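Local atomic coordinates of nonaheme cytochrome C (Desulfovibrio desulfuricans, PDB entry 1DUW), a protein that carries electrons through a chain of covalently attached hemes c, probably in the redox pathway linked to a periplasmic hydrogenase. Residues Pro18-Pro23 / Thr64-Ala69. Residues are numbered along the deposited sequence; the frame is centred on the assembly and turned at random.
With HEC (heme c), chain C.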
loop_
_atom_site.group_PDB
_atom_site.type_symbol
_atom_site.label_atom_id
_atom_site.label_comp_id
_atom_site.label_asym_id
_atom_site.label_seq_id
_atom_site.Cartn_x
_atom_site.Cartn_y
_atom_site.Cartn_z
ATOM N N PRO A 18 14.095 -11.203 12.416
ATOM C CA PRO A 18 13.358 -12.458 12.415
ATOM C C PRO A 18 13.721 -13.346 13.605
ATOM O O PRO A 18 14.477 -14.320 13.448
ATOM C CB PRO A 18 13.803 -13.137 11.103
ATOM C CG PRO A 18 15.157 -12.571 10.827
ATOM C CD PRO A 18 15.198 -11.183 11.444
ATOM N N VAL A 19 13.160 -13.002 14.758
ATOM C CA VAL A 19 13.379 -13.741 16.001
ATOM C C VAL A 19 12.795 -15.144 15.878
ATOM O O VAL A 19 11.577 -15.320 15.789
ATOM C CB VAL A 19 12.780 -12.993 17.206
ATOM C CG1 VAL A 19 12.964 -13.767 18.501
ATOM C CG2 VAL A 19 13.413 -11.609 17.319
ATOM N N SER A 20 13.683 -16.145 15.854
ATOM C CA SER A 20 13.316 -17.534 15.684
ATOM C C SER A 20 13.893 -18.476 16.731
ATOM O O SER A 20 14.922 -18.156 17.320
ATOM C CB SER A 20 13.825 -18.019 14.308
ATOM O OG SER A 20 13.619 -19.422 14.163
ATOM N N ALA A 21 13.239 -19.617 16.923
ATOM C CA ALA A 21 13.696 -20.642 17.860
ATOM C C ALA A 21 14.636 -21.598 17.119
ATOM O O ALA A 21 15.361 -22.415 17.677
ATOM C CB ALA A 21 12.517 -21.352 18.492
ATOM N N LYS A 22 14.610 -21.458 15.795
ATOM C CA LYS A 22 15.447 -22.226 14.897
ATOM C C LYS A 22 16.734 -21.446 14.641
ATOM O O LYS A 22 16.620 -20.348 14.074
ATOM C CB LYS A 22 14.756 -22.483 13.561
ATOM C CG LYS A 22 13.422 -23.200 13.585
ATOM C CD LYS A 22 13.112 -23.837 12.243
ATOM C CE LYS A 22 12.586 -22.863 11.210
ATOM N NZ LYS A 22 11.284 -22.248 11.590
ATOM N N PRO A 23 17.918 -21.925 15.003
ATOM C CA PRO A 23 19.126 -21.133 14.694
ATOM C C PRO A 23 19.200 -20.936 13.171
ATOM O O PRO A 23 18.790 -21.810 12.398
ATOM C CB PRO A 23 20.279 -21.958 15.230
ATOM C CG PRO A 23 19.668 -22.965 16.145
ATOM C CD PRO A 23 18.252 -23.179 15.694
ATOM N N THR A 64 7.124 -15.176 17.676
ATOM C CA THR A 64 8.380 -15.610 17.056
ATOM C C THR A 64 8.019 -16.206 15.704
ATOM O O THR A 64 6.834 -16.471 15.474
ATOM C CB THR A 64 9.099 -16.598 17.980
ATOM O OG1 THR A 64 8.153 -17.601 18.359
ATOM C CG2 THR A 64 9.529 -15.897 19.262
ATOM N N THR A 65 8.981 -16.415 14.801
ATOM C CA THR A 65 8.621 -16.963 13.497
ATOM C C THR A 65 7.842 -18.273 13.598
ATOM O O THR A 65 6.959 -18.511 12.773
ATOM C CB THR A 65 9.847 -17.228 12.593
ATOM O OG1 THR A 65 10.731 -18.166 13.225
ATOM C CG2 THR A 65 10.643 -15.955 12.347
ATOM N N GLU A 66 8.160 -19.101 14.581
ATOM C CA GLU A 66 7.487 -20.383 14.731
ATOM C C GLU A 66 6.152 -20.325 15.457
ATOM O O GLU A 66 5.263 -21.141 15.214
ATOM C CB GLU A 66 8.382 -21.339 15.541
ATOM C CG GLU A 66 9.618 -21.796 14.780
ATOM C CD GLU A 66 10.761 -20.818 14.996
ATOM O OE1 GLU A 66 10.585 -19.949 15.886
ATOM O OE2 GLU A 66 11.779 -20.949 14.287
ATOM N N GLY A 67 6.070 -19.348 16.357
ATOM C CA GLY A 67 4.916 -19.105 17.199
ATOM C C GLY A 67 5.115 -19.799 18.536
ATOM O O GLY A 67 5.847 -20.797 18.630
ATOM N N LYS A 68 4.468 -19.296 19.587
ATOM C CA LYS A 68 4.614 -19.963 20.884
ATOM C C LYS A 68 3.463 -19.554 21.799
ATOM O O LYS A 68 2.654 -18.707 21.423
ATOM C CB LYS A 68 5.960 -19.678 21.526
ATOM C CG LYS A 68 6.129 -18.274 22.088
ATOM C CD LYS A 68 7.569 -18.102 22.555
ATOM C CE LYS A 68 7.886 -16.640 22.807
ATOM N NZ LYS A 68 9.270 -16.460 23.316
ATOM N N ALA A 69 3.418 -20.176 22.964
ATOM C CA ALA A 69 2.408 -19.953 23.988
ATOM C C ALA A 69 2.094 -18.474 24.191
ATOM O O ALA A 69 0.961 -18.039 24.040
ATOM C CB ALA A 69 2.867 -20.536 25.322
HETATM FE FE HEC C . 7.287 -9.112 6.029
HETATM C CHA HEC C . 8.511 -10.523 8.938
HETATM C CHB HEC C . 7.920 -12.045 4.323
HETATM C CHC HEC C . 5.974 -7.738 3.101
HETATM C CHD HEC C . 6.584 -6.246 7.727
HETATM N NA HEC C . 8.052 -10.918 6.529
HETATM C C1A HEC C . 8.507 -11.278 7.773
HETATM C C2A HEC C . 8.993 -12.634 7.684
HETATM C C3A HEC C . 8.832 -13.065 6.391
HETATM C C4A HEC C . 8.226 -11.973 5.660
HETATM C CMA HEC C . 9.021 -14.467 5.849
HETATM C CAA HEC C . 9.439 -13.425 8.916
HETATM C CBA HEC C . 10.933 -13.245 9.219
HETATM C CGA HEC C . 11.806 -13.857 8.126
HETATM O O1A HEC C . 12.634 -13.128 7.545
HETATM O O2A HEC C . 11.855 -15.106 8.082
HETATM N NB HEC C . 6.994 -9.745 4.124
HETATM C C1B HEC C . 7.350 -10.992 3.659
HETATM C C2B HEC C . 7.021 -11.058 2.252
HETATM C C3B HEC C . 6.475 -9.857 1.887
HETATM C C4B HEC C . 6.455 -9.025 3.083
HETATM C CMB HEC C . 7.437 -12.240 1.389
HETATM C CAB HEC C . 6.022 -9.375 0.531
HETATM C CBB HEC C . 5.026 -10.311 -0.159
HETATM N NC HEC C . 6.442 -7.346 5.533
HETATM C C1C HEC C . 5.997 -7.017 4.279
HETATM C C2C HEC C . 5.495 -5.653 4.350
HETATM C C3C HEC C . 5.653 -5.210 5.636
HETATM C C4C HEC C . 6.258 -6.280 6.394
HETATM C CMC HEC C . 4.628 -5.121 3.230
HETATM C CAC HEC C . 5.278 -3.858 6.201
HETATM C CBC HEC C . 3.822 -3.464 6.069
HETATM N ND HEC C . 7.497 -8.497 7.940
HETATM C C1D HEC C . 7.537 -7.127 8.223
HETATM C C2D HEC C . 7.993 -7.035 9.593
HETATM C C3D HEC C . 8.504 -8.251 9.954
HETATM C C4D HEC C . 8.275 -9.164 8.862
HETATM C CMD HEC C . 7.881 -5.810 10.451
HETATM C CAD HEC C . 9.253 -8.585 11.240
HETATM C CBD HEC C . 10.714 -8.152 11.225
HETATM C CGD HEC C . 11.537 -8.992 10.259
HETATM O O1D HEC C . 11.829 -10.155 10.587
HETATM O O2D HEC C . 11.963 -8.486 9.213
#
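Glu66 sets its CG anti to its own carbonyl carbon and then bends at CG (chi2 88°), which swings the carboxylate onto the turn made by Ser20, Ala21 and Lys22. Ser20 turns OG anti to its backbone N (chi1 173°); there OG accepts from Lys22 N at 2.8 Å, closing an ST turn. Glu66 OE1 takes the hydrogen bond from Ala21 N at 2.9 Å on its syn side, the donor standing 33° out of the carboxylate plane, and Ala21 CB rests 3.5 Å from Glu66 OE1. Ser20 OG donates a hydrogen bond to the other oxygen, Glu66 OE2, and Lys22 NZ forms a salt bridge with it, but the modelled position of OE2 is doubtful and the details of both are uncertain. Upstream, Thr65 N donates a hydrogen bond to Val19 O at 3.0 Å. Methyls flank this bond: Thr65 CG2 lies 3.6 Å from Val19 O, and Val19 CG1 meets Thr64 CG2 at 4.1 Å. Pro18 continues the contact into a heme pocket, its CB 3.4 Å from the propionate carbon CBA of heme c, while Met142 and Ile146 of helix 139-146 also touch its ring. The contact thus ties the loop after strand 14-16 to the loop that follows His63, the axial ligand of another heme, within the cytochrome c3-like N-terminal part. With the Ala21 N-H bonded to OE1 and the Lys22 ammonium nearby, though its exact geometry is uncertain, the Glu66 carboxylate is probably stabilised as the anion.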